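PDB 5X6S: acetylxylan esterase A from Aspergillus awamori, which removes acetyl side groups from the xylan backbone as a secreted serine esterase of plant biomass degradation. Local coordinates for residues T15-Y20 with S92-N97; G32-I37 with S51-L56. All coordinates share one frame; numbering follows the deposited sequence.

Contact 1: T15-Y20 with S92-N97; sequences TNVGMY and SNSIAN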
ATOM      1  N   THR A  15      24.163  -0.002   1.201  1.00 18.63           N
ATOM      2  CA  THR A  15      24.854  -0.621   0.090  1.00 18.97           C
ATOM      3  C   THR A  15      25.104   0.342  -1.048  1.00 19.04           C
ATOM      4  O   THR A  15      25.616  -0.036  -2.099  1.00 20.41           O
ATOM      5  CB  THR A  15      24.136  -1.902  -0.422  1.00 20.63           C
ATOM      6  OG1 THR A  15      22.878  -1.580  -1.035  1.00 18.66           O
ATOM      7  CG2 THR A  15      23.990  -2.950   0.702  1.00 19.97           C
ATOM      8  N   ASN A  16      24.793   1.618  -0.855  1.00 19.46           N
ATOM      9  CA  ASN A  16      25.182   2.643  -1.802  1.00 20.05           C
ATOM     10  C   ASN A  16      24.663   2.497  -3.240  1.00 19.34           C
ATOM     11  O   ASN A  16      25.341   2.829  -4.233  1.00 17.73           O
ATOM     12  CB  ASN A  16      26.697   2.833  -1.777  1.00 22.35           C
ATOM     13  CG  ASN A  16      27.090   4.230  -2.162  1.00 29.33           C
ATOM     14  OD1 ASN A  16      26.402   5.229  -1.808  1.00 33.09           O
ATOM     15  ND2 ASN A  16      28.225   4.342  -2.853  1.00 33.21           N
ATOM     16  N   VAL A  17      23.417   2.026  -3.346  1.00 17.68           N
ATOM     17  CA  VAL A  17      22.742   1.972  -4.635  1.00 16.51           C
ATOM     18  C   VAL A  17      22.549   3.409  -5.174  1.00 17.42           C
ATOM     19  O   VAL A  17      22.205   4.307  -4.388  1.00 17.86           O
ATOM     20  CB  VAL A  17      21.376   1.241  -4.491  1.00 16.73           C
ATOM     21  CG1 VAL A  17      20.711   1.023  -5.823  1.00 14.89           C
ATOM     22  CG2 VAL A  17      21.559  -0.065  -3.747  1.00 15.87           C
ATOM     23  N   GLY A  18      22.721   3.630  -6.484  1.00 16.65           N
ATOM     24  CA  GLY A  18      22.402   4.953  -7.078  1.00 16.71           C
ATOM     25  C   GLY A  18      20.916   5.125  -7.380  1.00 16.28           C
ATOM     26  O   GLY A  18      20.233   4.143  -7.667  1.00 15.19           O
ATOM     27  N   MET A  19      20.415   6.351  -7.330  1.00 15.71           N
ATOM     28  CA  MET A  19      19.048   6.629  -7.668  1.00 16.75           C
ATOM     29  C   MET A  19      18.992   7.707  -8.740  1.00 15.71           C
ATOM     30  O   MET A  19      19.547   8.791  -8.536  1.00 17.03           O
ATOM     31  CB  MET A  19      18.263   7.105  -6.453  1.00 16.25           C
ATOM     32  CG  MET A  19      16.866   7.518  -6.779  1.00 17.31           C
ATOM     33  SD  MET A  19      15.946   8.065  -5.357  1.00 16.97           S
ATOM     34  CE  MET A  19      14.436   8.659  -6.108  1.00 19.12           C
ATOM     35  N   TYR A  20      18.376   7.401  -9.862  1.00 15.17           N
ATOM     36  CA  TYR A  20      18.127   8.388 -10.915  1.00 16.73           C
ATOM     37  C   TYR A  20      16.664   8.399 -11.226  1.00 17.68           C
ATOM     38  O   TYR A  20      16.033   7.339 -11.315  1.00 17.79           O
ATOM     39  CB  TYR A  20      18.923   8.109 -12.185  1.00 17.63           C
ATOM     40  CG  TYR A  20      20.432   8.075 -11.959  1.00 17.32           C
ATOM     41  CD1 TYR A  20      21.042   6.969 -11.419  1.00 18.46           C
ATOM     42  CD2 TYR A  20      21.218   9.164 -12.251  1.00 20.56           C
ATOM     43  CE1 TYR A  20      22.423   6.897 -11.238  1.00 19.71           C
ATOM     44  CE2 TYR A  20      22.603   9.126 -12.070  1.00 17.68           C
ATOM     45  CZ  TYR A  20      23.193   7.988 -11.554  1.00 20.14           C
ATOM     46  OH  TYR A  20      24.532   7.949 -11.306  1.00 21.84           O
ATOM     47  N   SER A  92      17.661  -4.201  -2.220  1.00 17.30           N
ATOM     48  CA  SER A  92      16.206  -4.122  -2.316  1.00 17.72           C
ATOM     49  C   SER A  92      15.570  -3.063  -1.395  1.00 17.01           C
ATOM     50  O   SER A  92      14.613  -2.341  -1.790  1.00 16.20           O
ATOM     51  CB  SER A  92      15.602  -5.500  -2.098  1.00 17.69           C
ATOM     52  OG  SER A  92      16.065  -6.085  -0.888  1.00 18.49           O
ATOM     53  N   ASN A  93      16.100  -2.967  -0.182  1.00 16.11           N
ATOM     54  CA  ASN A  93      15.727  -1.968   0.803  1.00 15.60           C
ATOM     55  C   ASN A  93      15.998  -0.541   0.272  1.00 15.13           C
ATOM     56  O   ASN A  93      15.192   0.333   0.414  1.00 15.29           O
ATOM     57  CB  ASN A  93      16.469  -2.216   2.108  1.00 16.95           C
ATOM     58  CG  ASN A  93      15.743  -1.712   3.356  1.00 15.71           C
ATOM     59  OD1 ASN A  93      15.925  -2.261   4.422  1.00 17.52           O
ATOM     60  ND2 ASN A  93      14.923  -0.711   3.217  1.00 12.35           N
ATOM     61  N   SER A  94      17.143  -0.355  -0.362  1.00 14.75           N
ATOM     62  CA  SER A  94      17.452   0.894  -0.976  1.00 15.09           C
ATOM     63  C   SER A  94      16.428   1.297  -2.022  1.00 14.42           C
ATOM     64  O   SER A  94      15.971   2.441  -2.019  1.00 13.65           O
ATOM     65  CB  SER A  94      18.856   0.827  -1.585  1.00 15.83           C
ATOM     66  OG  SER A  94      19.832   0.803  -0.541  1.00 17.57           O
ATOM     67  N   ILE A  95      16.069   0.363  -2.911  1.00 13.23           N
ATOM     68  CA  ILE A  95      15.092   0.635  -3.950  1.00 13.50           C
ATOM     69  C   ILE A  95      13.749   1.037  -3.328  1.00 12.81           C
ATOM     70  O   ILE A  95      13.079   1.989  -3.786  1.00 14.24           O
ATOM     71  CB  ILE A  95      14.932  -0.580  -4.909  1.00 13.20           C
ATOM     72  CG1 ILE A  95      16.252  -0.805  -5.689  1.00 15.11           C
ATOM     73  CG2 ILE A  95      13.785  -0.341  -5.885  1.00 12.94           C
ATOM     74  CD1 ILE A  95      16.210  -2.053  -6.565  1.00 14.23           C
ATOM     75  N   ALA A  96      13.356   0.347  -2.270  1.00 13.24           N
ATOM     76  CA  ALA A  96      12.143   0.676  -1.526  1.00 12.94           C
ATOM     77  C   ALA A  96      12.147   2.145  -1.074  1.00 14.28           C
ATOM     78  O   ALA A  96      11.139   2.862  -1.244  1.00 14.97           O
ATOM     79  CB  ALA A  96      12.003  -0.220  -0.341  1.00 14.75           C
ATOM     80  N   ASN A  97      13.264   2.592  -0.508  1.00 14.12           N
ATOM     81  CA  ASN A  97      13.422   3.956  -0.051  1.00 15.39           C
ATOM     82  C   ASN A  97      13.380   5.003  -1.164  1.00 14.93           C
ATOM     83  O   ASN A  97      12.896   6.148  -0.975  1.00 16.86           O
ATOM     84  CB  ASN A  97      14.668   4.058   0.838  1.00 15.73           C
ATOM     85  CG  ASN A  97      14.539   3.284   2.127  1.00 17.63           C
ATOM     86  OD1 ASN A  97      13.429   2.977   2.562  1.00 18.50           O
ATOM     87  ND2 ASN A  97      15.668   2.916   2.733  1.00 16.86           N
TER
HETATM   88  O   HOH W   1      21.215  -0.785   0.946  1.00 16.24           O

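Contact 2: G32-I37 with S51-L56; sequences GIVVAI and SPYATL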
ATOM      1  N   GLY A  32       1.759   8.577 -11.142  1.00 16.00           N
ATOM      2  CA  GLY A  32       2.187   7.240 -10.811  1.00 15.65           C
ATOM      3  C   GLY A  32       3.706   7.133 -10.825  1.00 14.69           C
ATOM      4  O   GLY A  32       4.426   8.139 -11.040  1.00 15.74           O
ATOM      5  N   ILE A  33       4.208   5.950 -10.530  1.00 15.22           N
ATOM      6  CA  ILE A  33       5.669   5.713 -10.512  1.00 15.38           C
ATOM      7  C   ILE A  33       5.951   4.388 -11.171  1.00 14.93           C
ATOM      8  O   ILE A  33       5.264   3.398 -10.915  1.00 16.04           O
ATOM      9  CB  ILE A  33       6.283   5.691  -9.063  1.00 15.06           C
ATOM     10  CG1 ILE A  33       6.223   7.076  -8.412  1.00 15.77           C
ATOM     11  CG2 ILE A  33       7.684   5.127  -9.076  1.00 14.67           C
ATOM     12  CD1 ILE A  33       6.474   7.073  -6.924  1.00 17.29           C
ATOM     13  N   VAL A  34       6.950   4.369 -12.024  1.00 14.44           N
ATOM     14  CA  VAL A  34       7.471   3.114 -12.588  1.00 14.44           C
ATOM     15  C   VAL A  34       8.925   2.984 -12.191  1.00 14.88           C
ATOM     16  O   VAL A  34       9.733   3.881 -12.489  1.00 14.72           O
ATOM     17  CB  VAL A  34       7.366   3.047 -14.159  1.00 13.90           C
ATOM     18  CG1 VAL A  34       8.068   1.790 -14.706  1.00 12.72           C
ATOM     19  CG2 VAL A  34       5.923   3.049 -14.604  1.00 14.77           C
ATOM     20  N   VAL A  35       9.273   1.873 -11.523  1.00 14.09           N
ATOM     21  CA  VAL A  35      10.629   1.585 -11.160  1.00 14.20           C
ATOM     22  C   VAL A  35      11.154   0.622 -12.249  1.00 14.86           C
ATOM     23  O   VAL A  35      10.564  -0.462 -12.446  1.00 14.81           O
ATOM     24  CB  VAL A  35      10.777   0.951  -9.732  1.00 15.54           C
ATOM     25  CG1 VAL A  35      12.219   0.666  -9.387  1.00 16.18           C
ATOM     26  CG2 VAL A  35      10.104   1.755  -8.627  1.00 13.41           C
ATOM     27  N   ALA A  36      12.209   1.025 -12.951  1.00 13.91           N
ATOM     28  CA  ALA A  36      12.744   0.303 -14.088  1.00 15.40           C
ATOM     29  C   ALA A  36      14.188  -0.119 -13.778  1.00 15.88           C
ATOM     30  O   ALA A  36      15.097   0.739 -13.622  1.00 16.04           O
ATOM     31  CB  ALA A  36      12.674   1.166 -15.364  1.00 15.00           C
ATOM     32  N   ILE A  37      14.412  -1.443 -13.650  1.00 16.08           N
ATOM     33  CA  ILE A  37      15.623  -1.973 -13.042  1.00 14.63           C
ATOM     34  C   ILE A  37      16.527  -2.676 -14.062  1.00 15.81           C
ATOM     35  O   ILE A  37      16.091  -3.638 -14.734  1.00 16.46           O
ATOM     36  CB  ILE A  37      15.306  -2.939 -11.889  1.00 14.79           C
ATOM     37  CG1 ILE A  37      14.276  -2.318 -10.916  1.00 13.66           C
ATOM     38  CG2 ILE A  37      16.601  -3.386 -11.204  1.00 15.69           C
ATOM     39  CD1 ILE A  37      13.824  -3.243  -9.763  1.00 15.32           C
ATOM     40  N   SER A  51      15.117   1.881 -22.765  1.00 18.70           N
ATOM     41  CA  SER A  51      13.803   1.376 -22.432  1.00 17.62           C
ATOM     42  C   SER A  51      12.851   2.454 -22.868  1.00 17.96           C
ATOM     43  O   SER A  51      13.272   3.587 -23.031  1.00 17.32           O
ATOM     44  CB  SER A  51      13.672   1.116 -20.932  1.00 17.39           C
ATOM     45  OG  SER A  51      13.909   2.281 -20.146  1.00 16.73           O
ATOM     46  N   PRO A  52      11.568   2.101 -23.022  1.00 17.64           N
ATOM     47  CA  PRO A  52      10.604   3.089 -23.488  1.00 17.15           C
ATOM     48  C   PRO A  52       9.965   3.918 -22.389  1.00 16.40           C
ATOM     49  O   PRO A  52       9.099   4.728 -22.710  1.00 16.85           O
ATOM     50  CB  PRO A  52       9.529   2.211 -24.168  1.00 17.13           C
ATOM     51  CG  PRO A  52       9.534   0.931 -23.359  1.00 16.66           C
ATOM     52  CD  PRO A  52      11.009   0.721 -23.022  1.00 17.22           C
ATOM     53  N   TYR A  53      10.329   3.731 -21.115  1.00 15.83           N
ATOM     54  CA  TYR A  53       9.526   4.296 -20.008  1.00 15.31           C
ATOM     55  C   TYR A  53       9.513   5.810 -19.927  1.00 15.08           C
ATOM     56  O   TYR A  53       8.482   6.408 -19.581  1.00 14.87           O
ATOM     57  CB  TYR A  53       9.923   3.677 -18.629  1.00 14.75           C
ATOM     58  CG  TYR A  53       9.791   2.184 -18.638  1.00 15.17           C
ATOM     59  CD1 TYR A  53       8.575   1.599 -18.899  1.00 14.88           C
ATOM     60  CD2 TYR A  53      10.924   1.352 -18.558  1.00 15.34           C
ATOM     61  CE1 TYR A  53       8.435   0.202 -18.997  1.00 16.83           C
ATOM     62  CE2 TYR A  53      10.801  -0.018 -18.673  1.00 16.14           C
ATOM     63  CZ  TYR A  53       9.557  -0.581 -18.884  1.00 15.45           C
ATOM     64  OH  TYR A  53       9.438  -1.913 -19.023  1.00 15.54           O
ATOM     65  N   ALA A  54      10.642   6.448 -20.207  1.00 15.01           N
ATOM     66  CA  ALA A  54      10.664   7.938 -20.227  1.00 16.01           C
ATOM     67  C   ALA A  54       9.796   8.512 -21.339  1.00 16.31           C
ATOM     68  O   ALA A  54       9.089   9.491 -21.118  1.00 16.68           O
ATOM     69  CB  ALA A  54      12.110   8.471 -20.357  1.00 16.37           C
ATOM     70  N   THR A  55       9.812   7.888 -22.516  1.00 17.21           N
ATOM     71  CA  THR A  55       8.955   8.286 -23.618  1.00 17.29           C
ATOM     72  C   THR A  55       7.484   8.134 -23.186  1.00 16.48           C
ATOM     73  O   THR A  55       6.670   9.038 -23.358  1.00 17.03           O
ATOM     74  CB  THR A  55       9.253   7.455 -24.916  1.00 18.72           C
ATOM     75  OG1 THR A  55      10.557   7.773 -25.385  1.00 19.67           O
ATOM     76  CG2 THR A  55       8.267   7.732 -26.029  1.00 20.39           C
ATOM     77  N   LEU A  56       7.162   6.983 -22.608  1.00 16.96           N
ATOM     78  CA  LEU A  56       5.793   6.722 -22.117  1.00 16.56           C
ATOM     79  C   LEU A  56       5.349   7.652 -20.956  1.00 16.44           C
ATOM     80  O   LEU A  56       4.150   8.013 -20.858  1.00 16.44           O
ATOM     81  CB  LEU A  56       5.644   5.250 -21.759  1.00 16.53           C
ATOM     82  CG  LEU A  56       5.735   4.234 -22.919  1.00 18.28           C
ATOM     83  CD1 LEU A  56       6.016   2.831 -22.411  1.00 18.38           C
ATOM     84  CD2 LEU A  56       4.470   4.259 -23.801  1.00 19.12           C
TER

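Contact 1: T15-Y20 with S92-N97
V17 and S94 form the apolar half of this contact. CG2 of V17 lies 3.6 Å from CB of S94, and its distance to S94 OG is 3.7 Å. CB of V17 follows at 3.9 Å from S94 CB. V17 is the last loop residue before strand 18-23, and S94 sits in the first turns of helix 91-106. Their CA atoms are 6.5 Å apart. V17 turns CG1 anti to its own nitrogen (chi1 -174°), which leaves CG2 as the branch that meets the serine. V17 also rests on W76 and M98, so this side is closely packed.

The polar side is looser and hydrated. OG1 of T15 stands 3.9 Å from OG of S94, too far for a direct bond. A water bridges the segments instead. It accepts from T15 N at 3.1 Å and donates to S94 OG at 2.6 Å. With chi1 at -71°, S94 holds OG beside its own backbone nitrogen, within reach of this water. The protein supplies further partners: N13 OD1 bonds S94 OG, and N91 ND2 bonds T15 OG1. T15 is partly exposed, whereas V17 and S94 are buried.

The contact joins the loop leading into an edge region of the alpha/beta-hydrolase sheet to a helix packed on that sheet. S94 serves both halves, with CB against the valine and OG toward water and N13. The chemistry implies a small apolar touch beside a polar network, in which the buried serine hydroxyl accepts from the water and donates to N13 OD1.

Contact 2: G32-I37 with S51-L56
Strand 33-37 passes the first turn of helix 53-60 with its nearest backbone approach between CA of V34 and CA of Y53, at 7.8 Å. The gap is filled by the side chains of V34 and A36 and the ring of Y53. The arrangement is a helix resting on the central sheet of an alpha/beta-hydrolase fold. Within the helical segment, L56 N bonds P52 O at 3.0 Å, which closes the first turn. The backbone of the strand bonds to its sheet neighbours: V34 pairs with I63 and I65 of the adjoining strand 63-68, and I33 pairs with F114 of strand 113-118.

V34 and A36 are two residues apart on an extended strand, so both point to the helix side. V35, between them, points to the other face of the sheet. Y53 is the single residue of its segment that touches the strand. Its chi1 of -57° sets the ring beside its own nitrogen and over the sheet. CG1 of V34 lies over one face of the ring, offset toward the rim, with CD1 of Y53 at 4.2 Å. A36 comes obliquely to the CD2 side of the ring. The contact is purely apolar, and all three residues are buried.

T116 of strand 113-118 and I263 also touch the tyrosine. The phenol end has a polar partner, since OH of Y53 is hydrogen-bonded to D268 OD2 of helix 265-272. The tyrosine therefore joins strand, helix and C-terminal helix. The closest approach is CB of A36 to CD2 of Y53, at 3.6 Å, with CE2 next at 4.0 Å.

In the fold
The centres of contacts 1 and 2 are about 17 Å apart, and one mixed sheet takes part in both. Strand 33-37 is the next strand after 18-23 in sequence, but strand 63-68 lies between them in the sheet. Both segments of contact 2 fall between the two segments of contact 1 along the chain. The two contacts meet through I95, whose CG2 is 4.0 Å from CG1 of V35 and whose CD1 is 4.2 Å from CD1 of I37. The sheet is thus sandwiched between helix 91-106 on one face and helix 53-60 on the other, the layered build of an alpha/beta-hydrolase.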